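Local coordinates for AB hydrolase-1 domain-containing protein (Parabacteroides distasonis, PDB 4Q34) that probably hydrolyses ester bonds, being a putative esterase of the alpha/beta hydrolase family whose natural substrate is not known, at residues Ile173-Gly178 and Thr297-Ser302; Ala196-Gly201 and Val243-Asp248; Lys239-Ile244 and Gly280-Val285; Val291-Asn296 and Ile307-Leu312. All blocks are in the same frame, centred on the assembly; numbering follows the deposited sequence. Where two conformers were deposited one is given.

Contact 1. Residues Ile173-Gly178 and Thr297-Ser302; sequences ITHSQG and THFPMS
The imidazole of H175 is the flat group round which this buried contact is built, with H298, F299 and M301 meeting it from three directions. Its CG stands anti to the backbone N (chi1 -174°), and the ring reaches across to the 297-302 loop. There its edge is turned into the face of F299: CE1 lies over the centre of the phenyl ring, 3.5 Å from F299 CE2, and the planes stand at 62°, an edge-to-face pair. M301, a selenomethionine, covers one face of H175, with CE 3.6 Å from H175 CD2 in a CH-pi contact and SE also above the ring. S176 CB lies over the opposite face. NE2 of H175 donates a fairly straight bond of 2.9 Å to H298 O (160° at the hydrogen), while the same NE2 lies over one face of the H298 ring, toward its rim, the two rings meeting obliquely. An alanine in place of H175 would probably leave H298 O without this donor and open a gap between F299 and M301. The H298 ring presents its edge to S176, whose OG is near the ring plane and 3.2 Å from H298 NE2. Water 1 bridges the pair, 2.8 Å from S176 OG and 2.7 Å from H298 NE2. At its other nitrogen, ND1, H298 is hydrogen-bonded to E199. S176 has a positive phi and follows strand 170-175 in a type II' turn leading into a helix, as in the nucleophile elbow of alpha/beta hydrolases; the chemistry is consistent with an S176-H298-E199 catalytic triad, with H175 probably a second-shell residue, its bond to H298 O helping to place that histidine's backbone.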
# COMPACT_ATOMS: atom_id res chain seq x y z
N ILE A 173 -14.70 -1.77 -11.03
CA ILE A 173 -13.83 -2.47 -11.99
C ILE A 173 -13.09 -3.53 -11.20
O ILE A 173 -12.31 -3.18 -10.32
CB ILE A 173 -12.79 -1.55 -12.66
CG1 ILE A 173 -13.42 -0.20 -13.06
CG2 ILE A 173 -12.15 -2.25 -13.86
CD1 ILE A 173 -14.50 -0.33 -14.10
N THR A 174 -13.29 -4.81 -11.54
CA THR A 174 -12.79 -5.92 -10.76
C THR A 174 -11.92 -6.85 -11.57
O THR A 174 -11.92 -6.84 -12.81
CB THR A 174 -13.92 -6.73 -10.09
OG1 THR A 174 -14.68 -7.45 -11.06
CG2 THR A 174 -14.87 -5.79 -9.28
N HIS A 175 -11.18 -7.68 -10.83
CA HIS A 175 -10.29 -8.67 -11.42
C HIS A 175 -10.30 -9.99 -10.66
O HIS A 175 -10.07 -10.01 -9.47
CB HIS A 175 -8.86 -8.13 -11.38
CG HIS A 175 -7.87 -9.00 -12.08
ND1 HIS A 175 -6.59 -9.20 -11.61
CD2 HIS A 175 -7.95 -9.69 -13.24
CE1 HIS A 175 -5.95 -10.03 -12.41
NE2 HIS A 175 -6.74 -10.30 -13.44
N SER A 176 -10.55 -11.09 -11.38
CA SER A 176 -10.38 -12.46 -10.87
C SER A 176 -11.28 -12.73 -9.65
O SER A 176 -12.48 -12.73 -9.82
CB SER A 176 -8.90 -12.75 -10.66
OG SER A 176 -8.71 -14.14 -10.70
N GLN A 177 -10.72 -12.96 -8.46
CA GLN A 177 -11.55 -13.12 -7.27
C GLN A 177 -12.25 -11.84 -6.89
O GLN A 177 -13.25 -11.85 -6.16
CB GLN A 177 -10.72 -13.63 -6.11
CG GLN A 177 -10.16 -15.02 -6.35
CD GLN A 177 -8.96 -15.12 -7.33
OE1 GLN A 177 -8.27 -14.14 -7.73
NE2 GLN A 177 -8.70 -16.36 -7.71
N GLY A 178 -11.74 -10.72 -7.40
CA GLY A 178 -12.49 -9.46 -7.38
C GLY A 178 -13.88 -9.60 -8.02
O GLY A 178 -14.78 -8.83 -7.72
N THR A 297 -2.94 -11.95 -21.40
CA THR A 297 -2.78 -12.81 -20.26
C THR A 297 -4.01 -12.61 -19.34
O THR A 297 -4.99 -11.98 -19.69
CB THR A 297 -1.46 -12.47 -19.50
OG1 THR A 297 -1.64 -11.21 -18.80
CG2 THR A 297 -0.28 -12.40 -20.47
N HIS A 298 -3.95 -13.22 -18.18
CA HIS A 298 -4.95 -13.04 -17.13
C HIS A 298 -4.97 -11.63 -16.61
O HIS A 298 -5.93 -11.30 -16.00
CB HIS A 298 -4.65 -14.01 -16.02
CG HIS A 298 -5.52 -13.88 -14.81
ND1 HIS A 298 -6.88 -14.08 -14.86
CD2 HIS A 298 -5.21 -13.69 -13.51
CE1 HIS A 298 -7.38 -13.94 -13.64
NE2 HIS A 298 -6.38 -13.68 -12.81
N PHE A 299 -3.93 -10.82 -16.88
CA PHE A 299 -3.92 -9.38 -16.48
C PHE A 299 -3.95 -8.42 -17.68
O PHE A 299 -2.95 -7.74 -17.96
CB PHE A 299 -2.68 -9.02 -15.68
CG PHE A 299 -2.59 -9.62 -14.33
CD1 PHE A 299 -2.33 -10.95 -14.17
CD2 PHE A 299 -2.64 -8.84 -13.20
CE1 PHE A 299 -2.24 -11.52 -12.92
CE2 PHE A 299 -2.52 -9.39 -11.94
CZ PHE A 299 -2.32 -10.75 -11.80
N PRO A 300 -5.08 -8.36 -18.39
CA PRO A 300 -5.09 -7.50 -19.59
C PRO A 300 -4.85 -6.04 -19.31
O PRO A 300 -4.31 -5.32 -20.17
CB PRO A 300 -6.51 -7.70 -20.14
CG PRO A 300 -6.93 -9.03 -19.62
CD PRO A 300 -6.32 -9.13 -18.27
N MSE A 301 -5.19 -5.60 -18.11
CA MSE A 301 -4.98 -4.20 -17.70
C MSE A 301 -3.55 -3.82 -17.59
O MSE A 301 -3.26 -2.63 -17.59
CB MSE A 301 -5.74 -3.87 -16.36
CG MSE A 301 -5.12 -4.46 -15.08
SE MSE A 301 -5.14 -6.39 -14.87
CE MSE A 301 -7.03 -6.61 -14.84
N SER A 302 -2.60 -4.78 -17.48
CA SER A 302 -1.15 -4.44 -17.38
C SER A 302 -0.32 -5.01 -18.52
O SER A 302 0.90 -4.85 -18.56
CB SER A 302 -0.57 -4.84 -16.00
OG SER A 302 -0.75 -6.23 -15.71
O HOH W 1 -5.96 -14.06 -10.19

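Contact 2. Residues Ala196-Gly201 and Val243-Asp248; sequences ASYEPG and VIYYGD
Residues A196-Y198 and V243-Y245 pair as neighbouring parallel strands deep inside the central sheet, and the loop residues E199 and P200 carry the contact on past the strand ends. The short strand axes run 4.7 Å apart at 16°. Three bonds make the ladder: S197 N to V243 O, Y245 N to S197 O, and E199 N to Y245 O, the last 2.7 Å long. On one face of the sheet, A196 CB meets V243 CG1 at 3.5 Å. Farther along that face the rings of Y198 and Y245 point the same way, side by side; their planes are near parallel (18°) but slid apart, so that Y198 CE1 lies against Y245 CD2 at 3.4 Å with little overlap. Helix 306-319 covers A196, Y198 and V243 there. S197 and I244 take the opposite face, where P200 CD, from the loop after the strand, packs 3.7 Å from I244 CG2. Beyond the strands Y246 lays a ring face over E199 CA, and its OH donates to P200 O at 2.8 Å. Both oxygens of the E199 carboxylate are engaged: OE2 accepts from G247 N at 2.7 Å through its anti lone pair, while OE1 has a salt bridge to R117 and a bond from H298 ND1. An acid at the end of a parallel strand, tied to a histidine, belongs to the alpha/beta hydrolase active site; here it follows strand 192-198, one strand before the usual acid position of the fold, so E199 is probably the triad acid.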
# COMPACT_ATOMS: atom_id res chain seq x y z
N ALA A 196 -17.45 -3.65 -14.47
CA ALA A 196 -16.59 -4.25 -15.49
C ALA A 196 -15.65 -5.20 -14.78
O ALA A 196 -14.94 -4.79 -13.85
CB ALA A 196 -15.79 -3.19 -16.23
N SER A 197 -15.56 -6.43 -15.26
CA SER A 197 -14.71 -7.42 -14.63
C SER A 197 -13.76 -8.07 -15.61
O SER A 197 -14.19 -8.57 -16.68
CB SER A 197 -15.56 -8.48 -13.92
OG SER A 197 -14.76 -9.32 -13.11
N TYR A 198 -12.48 -8.08 -15.23
CA TYR A 198 -11.45 -8.75 -16.01
C TYR A 198 -11.24 -10.17 -15.47
O TYR A 198 -10.92 -10.35 -14.28
CB TYR A 198 -10.11 -7.99 -15.99
CG TYR A 198 -10.22 -6.70 -16.76
CD1 TYR A 198 -10.02 -6.66 -18.13
CD2 TYR A 198 -10.66 -5.58 -16.12
CE1 TYR A 198 -10.23 -5.51 -18.85
CE2 TYR A 198 -10.86 -4.41 -16.80
CZ TYR A 198 -10.64 -4.36 -18.18
OH TYR A 198 -10.86 -3.21 -18.90
N GLU A 199 -11.49 -11.16 -16.32
CA GLU A 199 -11.27 -12.56 -15.98
C GLU A 199 -11.77 -12.94 -14.58
O GLU A 199 -11.01 -13.45 -13.76
CB GLU A 199 -9.80 -12.96 -16.12
CG GLU A 199 -9.30 -12.73 -17.55
CD GLU A 199 -8.47 -13.85 -18.12
OE1 GLU A 199 -7.95 -14.69 -17.35
OE2 GLU A 199 -8.30 -13.89 -19.38
N PRO A 200 -13.06 -12.71 -14.30
CA PRO A 200 -13.61 -13.14 -13.03
C PRO A 200 -13.50 -14.65 -12.82
O PRO A 200 -13.49 -15.44 -13.75
CB PRO A 200 -15.09 -12.71 -13.09
CG PRO A 200 -15.38 -12.58 -14.54
CD PRO A 200 -14.08 -12.12 -15.16
N GLY A 201 -13.45 -15.05 -11.56
CA GLY A 201 -13.42 -16.47 -11.24
C GLY A 201 -14.02 -16.65 -9.85
O GLY A 201 -13.59 -15.97 -8.92
N VAL A 243 -20.00 -5.73 -17.88
CA VAL A 243 -19.12 -6.24 -18.96
C VAL A 243 -18.04 -7.14 -18.32
O VAL A 243 -17.54 -6.87 -17.26
CB VAL A 243 -18.55 -5.10 -19.86
CG1 VAL A 243 -17.59 -4.20 -19.09
CG2 VAL A 243 -17.80 -5.67 -21.07
N ILE A 244 -17.70 -8.21 -19.03
CA ILE A 244 -16.73 -9.19 -18.59
C ILE A 244 -15.74 -9.40 -19.73
O ILE A 244 -16.19 -9.60 -20.86
CB ILE A 244 -17.44 -10.50 -18.24
CG1 ILE A 244 -18.28 -10.29 -16.96
CG2 ILE A 244 -16.44 -11.62 -17.98
CD1 ILE A 244 -19.38 -11.32 -16.82
N TYR A 245 -14.43 -9.32 -19.43
CA TYR A 245 -13.37 -9.51 -20.43
C TYR A 245 -12.52 -10.74 -20.12
O TYR A 245 -12.13 -10.95 -18.97
CB TYR A 245 -12.44 -8.29 -20.53
CG TYR A 245 -13.12 -7.00 -20.86
CD1 TYR A 245 -13.41 -6.65 -22.17
CD2 TYR A 245 -13.46 -6.10 -19.85
CE1 TYR A 245 -14.05 -5.45 -22.48
CE2 TYR A 245 -14.07 -4.89 -20.16
CZ TYR A 245 -14.38 -4.58 -21.47
OH TYR A 245 -14.98 -3.36 -21.75
N TYR A 246 -12.23 -11.55 -21.14
CA TYR A 246 -11.26 -12.63 -21.05
C TYR A 246 -10.22 -12.47 -22.13
O TYR A 246 -10.53 -12.13 -23.29
CB TYR A 246 -11.91 -14.05 -21.14
CG TYR A 246 -12.61 -14.46 -19.87
CD1 TYR A 246 -11.93 -15.09 -18.85
CD2 TYR A 246 -13.95 -14.17 -19.68
CE1 TYR A 246 -12.57 -15.42 -17.65
CE2 TYR A 246 -14.59 -14.48 -18.48
CZ TYR A 246 -13.91 -15.09 -17.49
OH TYR A 246 -14.55 -15.40 -16.30
N GLY A 247 -8.98 -12.78 -21.78
CA GLY A 247 -7.87 -12.74 -22.73
C GLY A 247 -7.69 -14.01 -23.56
O GLY A 247 -8.65 -14.75 -23.83
N ASP A 248 -6.44 -14.26 -23.90
CA ASP A 248 -6.07 -15.23 -24.96
C ASP A 248 -5.37 -16.43 -24.36
O ASP A 248 -5.20 -16.54 -23.14
CB ASP A 248 -5.15 -14.49 -25.93
CG ASP A 248 -5.22 -15.03 -27.34
OD1 ASP A 248 -5.77 -16.13 -27.55
OD2 ASP A 248 -4.69 -14.33 -28.24

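Contact 3. Residues Lys239-Ile244 and Gly280-Val285; sequences KVPIVI and GGDVTV
D282 sets its CG anti to the backbone N (chi1 -180°), which carries the carboxylate alongside P241, with OD2 3.6 Å from P241 CB. V243 in turn holds CG2 anti to its own N, directing that methyl toward T284, 3.7 Å from T284 O, while V283 CG1, likewise anti, comes to 4.2 Å from I242 CG2, the two side chains lying side by side and pointing the same way. The pairing beneath is parallel, the short axes 12° apart. I242 N donates to D282 O at 2.8 Å in a nearly straight bond (171° at the hydrogen); T284 N then gives to I242 O, and I244 N to T284 O. I242, I244, V283 and V285 share one face of the sheet, where helix 257-277 packs on I244, V283 and V285. This helix joins the two strands in a beta-alpha-beta crossover, and it ends in a Schellman motif at G280, just before strand 283-287. Two waters add to the pairing. Water 2 donates to V240 O at 2.7 Å and accepts from D282 N at 2.8 Å. Water 3 sits 2.9 Å from D282 OD1, within bonding distance of I242 O and T284 OG1 as well. OD2 of D282 has a salt bridge to K320. An alanine at D282 would probably leave K320 without its charged mate and water 3 with one partner fewer. The chemistry thus grades from apolar methyls on the helix-covered face to water and charge around D282, consistent with its partly exposed setting.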
# COMPACT_ATOMS: atom_id res chain seq x y z
N LYS A 239 -29.89 -5.42 -13.01
CA LYS A 239 -30.27 -4.03 -12.74
C LYS A 239 -29.19 -2.99 -13.09
O LYS A 239 -29.48 -1.81 -13.08
CB LYS A 239 -30.67 -3.90 -11.27
CG LYS A 239 -32.00 -4.63 -10.98
CD LYS A 239 -32.37 -4.56 -9.52
CE LYS A 239 -33.55 -5.46 -9.21
NZ LYS A 239 -33.96 -5.31 -7.79
N VAL A 240 -27.97 -3.43 -13.41
CA VAL A 240 -26.89 -2.53 -13.83
C VAL A 240 -26.17 -3.15 -15.00
O VAL A 240 -26.12 -4.39 -15.14
CB VAL A 240 -25.85 -2.28 -12.71
CG1 VAL A 240 -26.53 -1.69 -11.49
CG2 VAL A 240 -25.12 -3.57 -12.34
N PRO A 241 -25.60 -2.31 -15.86
CA PRO A 241 -24.79 -2.90 -16.92
C PRO A 241 -23.54 -3.58 -16.42
O PRO A 241 -22.85 -3.09 -15.52
CB PRO A 241 -24.39 -1.70 -17.81
CG PRO A 241 -24.91 -0.50 -17.16
CD PRO A 241 -25.64 -0.84 -15.89
N ILE A 242 -23.25 -4.76 -16.99
CA ILE A 242 -22.07 -5.51 -16.64
C ILE A 242 -21.32 -5.92 -17.91
O ILE A 242 -21.95 -6.31 -18.89
CB ILE A 242 -22.46 -6.78 -15.86
CG1 ILE A 242 -23.15 -6.40 -14.55
CG2 ILE A 242 -21.26 -7.66 -15.59
CD1 ILE A 242 -23.76 -7.55 -13.78
N VAL A 243 -20.00 -5.73 -17.88
CA VAL A 243 -19.12 -6.24 -18.96
C VAL A 243 -18.04 -7.14 -18.32
O VAL A 243 -17.54 -6.87 -17.26
CB VAL A 243 -18.55 -5.10 -19.86
CG1 VAL A 243 -17.59 -4.20 -19.09
CG2 VAL A 243 -17.80 -5.67 -21.07
N ILE A 244 -17.70 -8.21 -19.03
CA ILE A 244 -16.73 -9.19 -18.59
C ILE A 244 -15.74 -9.40 -19.73
O ILE A 244 -16.19 -9.60 -20.86
CB ILE A 244 -17.44 -10.50 -18.24
CG1 ILE A 244 -18.28 -10.29 -16.96
CG2 ILE A 244 -16.44 -11.62 -17.98
CD1 ILE A 244 -19.38 -11.32 -16.82
N GLY A 280 -34.00 -9.55 -18.68
CA GLY A 280 -33.96 -8.09 -18.79
C GLY A 280 -32.64 -7.42 -18.43
O GLY A 280 -32.58 -6.17 -18.34
N GLY A 281 -31.59 -8.20 -18.21
CA GLY A 281 -30.30 -7.63 -17.86
C GLY A 281 -29.54 -7.06 -19.05
O GLY A 281 -30.02 -7.06 -20.17
N ASP A 282 -28.33 -6.61 -18.75
CA ASP A 282 -27.43 -6.00 -19.71
C ASP A 282 -26.01 -6.46 -19.39
O ASP A 282 -25.23 -5.70 -18.81
CB ASP A 282 -27.54 -4.49 -19.61
CG ASP A 282 -26.64 -3.78 -20.58
OD1 ASP A 282 -26.00 -4.44 -21.42
OD2 ASP A 282 -26.59 -2.54 -20.51
N VAL A 283 -25.71 -7.71 -19.76
CA VAL A 283 -24.43 -8.30 -19.50
C VAL A 283 -23.76 -8.64 -20.83
O VAL A 283 -24.36 -9.27 -21.67
CB VAL A 283 -24.57 -9.59 -18.67
CG1 VAL A 283 -23.21 -10.14 -18.31
CG2 VAL A 283 -25.44 -9.33 -17.44
N THR A 284 -22.53 -8.18 -20.98
CA THR A 284 -21.73 -8.37 -22.20
C THR A 284 -20.50 -9.14 -21.81
O THR A 284 -19.84 -8.79 -20.82
CB THR A 284 -21.34 -7.00 -22.78
OG1 THR A 284 -22.52 -6.23 -23.06
CG2 THR A 284 -20.53 -7.13 -24.05
N VAL A 285 -20.17 -10.17 -22.58
CA VAL A 285 -18.95 -10.90 -22.39
C VAL A 285 -18.12 -10.78 -23.65
O VAL A 285 -18.61 -11.09 -24.72
CB VAL A 285 -19.21 -12.37 -22.09
CG1 VAL A 285 -17.90 -13.10 -21.88
CG2 VAL A 285 -20.12 -12.50 -20.88
O HOH W 2 -27.43 -6.54 -16.05
O HOH W 3 -23.12 -4.68 -20.86

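Contact 4. Residues Val291-Asn296 and Ile307-Leu312; sequences VGLHGN and IEVADL
L293 reaches from the 291-296 loop to helix 306-319 and touches three of its residues. CB points toward the helix, and CG, anti to the carbonyl carbon (chi1 -74°), continues across toward E308. At the fork CD1 is turned aside (chi2 61°), which leaves CD2 extended away from CA, so that one methyl makes all the closest approaches. That CD2 lies 4.1 Å from the backbone C of E308, 3.9 Å from V309 CG2 and 3.7 Å from L312 CD1. The leucine pair meets tip to tip in one of the two conformers of L312, whereas L293 and V309 cross at a slant. E308 and L312, a turn apart, and V309 beside E308 face the loop, and the methyl settles among them. The loop belongs to the link between strand 283-287 and the last helix of the alpha/beta hydrolase fold, the link that also carries H298, and its backbone turns at G292 and G295, both with positive phi. On one flank V291 CG2 stands 4.0 Å from the same L312 CD1. On the other, N296 meets V309 tip to tip, ND2 being 3.9 Å from V309 CG2. The amide keeps its polar partners in its own connection: ND2 is hydrogen-bonded to D303 and to N305. V309 is covered further by F72 of helix 72-78, and L312 touches L288 beside the loop.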
# COMPACT_ATOMS: atom_id res chain seq x y z
N VAL A 291 -12.34 -9.53 -30.67
CA VAL A 291 -12.49 -8.09 -31.01
C VAL A 291 -11.15 -7.44 -31.45
O VAL A 291 -10.98 -6.22 -31.38
CB VAL A 291 -13.19 -7.26 -29.90
CG1 VAL A 291 -14.59 -7.80 -29.64
CG2 VAL A 291 -12.39 -7.23 -28.59
N GLY A 292 -10.21 -8.27 -31.87
CA GLY A 292 -8.99 -7.80 -32.49
C GLY A 292 -7.78 -7.62 -31.59
O GLY A 292 -6.75 -7.16 -32.06
N LEU A 293 -7.88 -8.00 -30.31
CA LEU A 293 -6.74 -7.94 -29.40
C LEU A 293 -6.21 -9.35 -29.07
O LEU A 293 -6.92 -10.19 -28.52
CB LEU A 293 -7.15 -7.22 -28.10
CG LEU A 293 -7.34 -5.70 -28.12
CD1 LEU A 293 -8.43 -5.25 -29.06
CD2 LEU A 293 -7.64 -5.21 -26.69
N HIS A 294 -4.97 -9.62 -29.44
CA HIS A 294 -4.41 -10.97 -29.35
C HIS A 294 -3.28 -11.00 -28.34
O HIS A 294 -2.56 -10.02 -28.20
CB HIS A 294 -3.93 -11.43 -30.73
CG HIS A 294 -5.02 -11.38 -31.76
ND1 HIS A 294 -5.90 -12.43 -31.97
CD2 HIS A 294 -5.43 -10.39 -32.59
CE1 HIS A 294 -6.76 -12.10 -32.91
NE2 HIS A 294 -6.51 -10.86 -33.30
N GLY A 295 -3.15 -12.12 -27.61
CA GLY A 295 -2.00 -12.33 -26.75
C GLY A 295 -2.18 -11.90 -25.29
O GLY A 295 -1.21 -11.90 -24.54
N ASN A 296 -3.36 -11.50 -24.92
CA ASN A 296 -3.56 -11.12 -23.54
C ASN A 296 -3.48 -12.28 -22.57
O ASN A 296 -3.88 -13.41 -22.88
CB ASN A 296 -4.88 -10.33 -23.35
CG ASN A 296 -4.79 -8.94 -23.91
OD1 ASN A 296 -5.27 -8.65 -25.03
ND2 ASN A 296 -4.09 -8.07 -23.18
N ILE A 307 -3.27 -0.12 -23.28
CA ILE A 307 -3.96 1.08 -23.73
C ILE A 307 -5.16 0.70 -24.60
O ILE A 307 -6.23 1.28 -24.52
CB ILE A 307 -2.99 2.09 -24.41
CG1 ILE A 307 -1.95 2.60 -23.38
CG2 ILE A 307 -3.78 3.22 -25.07
CD1 ILE A 307 -0.79 3.41 -23.95
N GLU A 308 -4.96 -0.24 -25.51
CA GLU A 308 -6.05 -0.75 -26.33
C GLU A 308 -7.12 -1.38 -25.45
O GLU A 308 -8.31 -1.26 -25.72
CB GLU A 308 -5.53 -1.78 -27.36
CG GLU A 308 -4.46 -1.24 -28.30
CD GLU A 308 -3.96 -2.28 -29.29
OE1 GLU A 308 -4.77 -2.87 -30.01
OE2 GLU A 308 -2.73 -2.50 -29.35
N VAL A 309 -6.70 -2.07 -24.37
CA VAL A 309 -7.65 -2.70 -23.43
C VAL A 309 -8.46 -1.55 -22.76
O VAL A 309 -9.69 -1.62 -22.67
CB VAL A 309 -6.91 -3.57 -22.42
CG1 VAL A 309 -7.87 -4.12 -21.38
CG2 VAL A 309 -6.17 -4.75 -23.11
N ALA A 310 -7.76 -0.50 -22.38
CA ALA A 310 -8.39 0.68 -21.76
C ALA A 310 -9.37 1.35 -22.72
O ALA A 310 -10.45 1.73 -22.33
CB ALA A 310 -7.34 1.68 -21.28
N ASP A 311 -9.02 1.44 -24.01
CA ASP A 311 -9.92 2.04 -24.97
C ASP A 311 -11.27 1.29 -25.08
O ASP A 311 -12.34 1.91 -25.24
CB ASP A 311 -9.28 2.11 -26.38
CG ASP A 311 -8.14 3.13 -26.47
OD1 ASP A 311 -8.00 4.02 -25.61
OD2 ASP A 311 -7.35 3.03 -27.44
N LEU A 312 -11.20 -0.03 -25.00
CA LEU A 312 -12.40 -0.87 -25.02
C LEU A 312 -13.27 -0.56 -23.83
O LEU A 312 -14.49 -0.40 -23.96
CB LEU A 312 -12.07 -2.36 -24.97
CG LEU A 312 -11.66 -3.02 -26.27
CD1 LEU A 312 -11.22 -4.43 -25.91
CD2 LEU A 312 -12.81 -3.01 -27.28

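In the fold
Contacts 1, 2 and 3 reach one sheet through the neighbouring strands 170-175, 192-198, 242-246 and 283-287. Contacts 1 and 2, centres about 7 Å apart, meet at the probable active site: the nucleophile elbow and histidine belong to contact 1, the acid to contact 2, and T174 OG1 lies 2.8 Å from S197 OG, joining the two strands. Contact 3 shares V243 and I244 with contact 2 but is centred about 17 Å from contact 1, farther back along the strands. Contact 4 touches the others at two points: P300 O of contact 1 is 3.5 Å from V309 CG2, and D248 OD2 of contact 2 is 2.8 Å from G295 N.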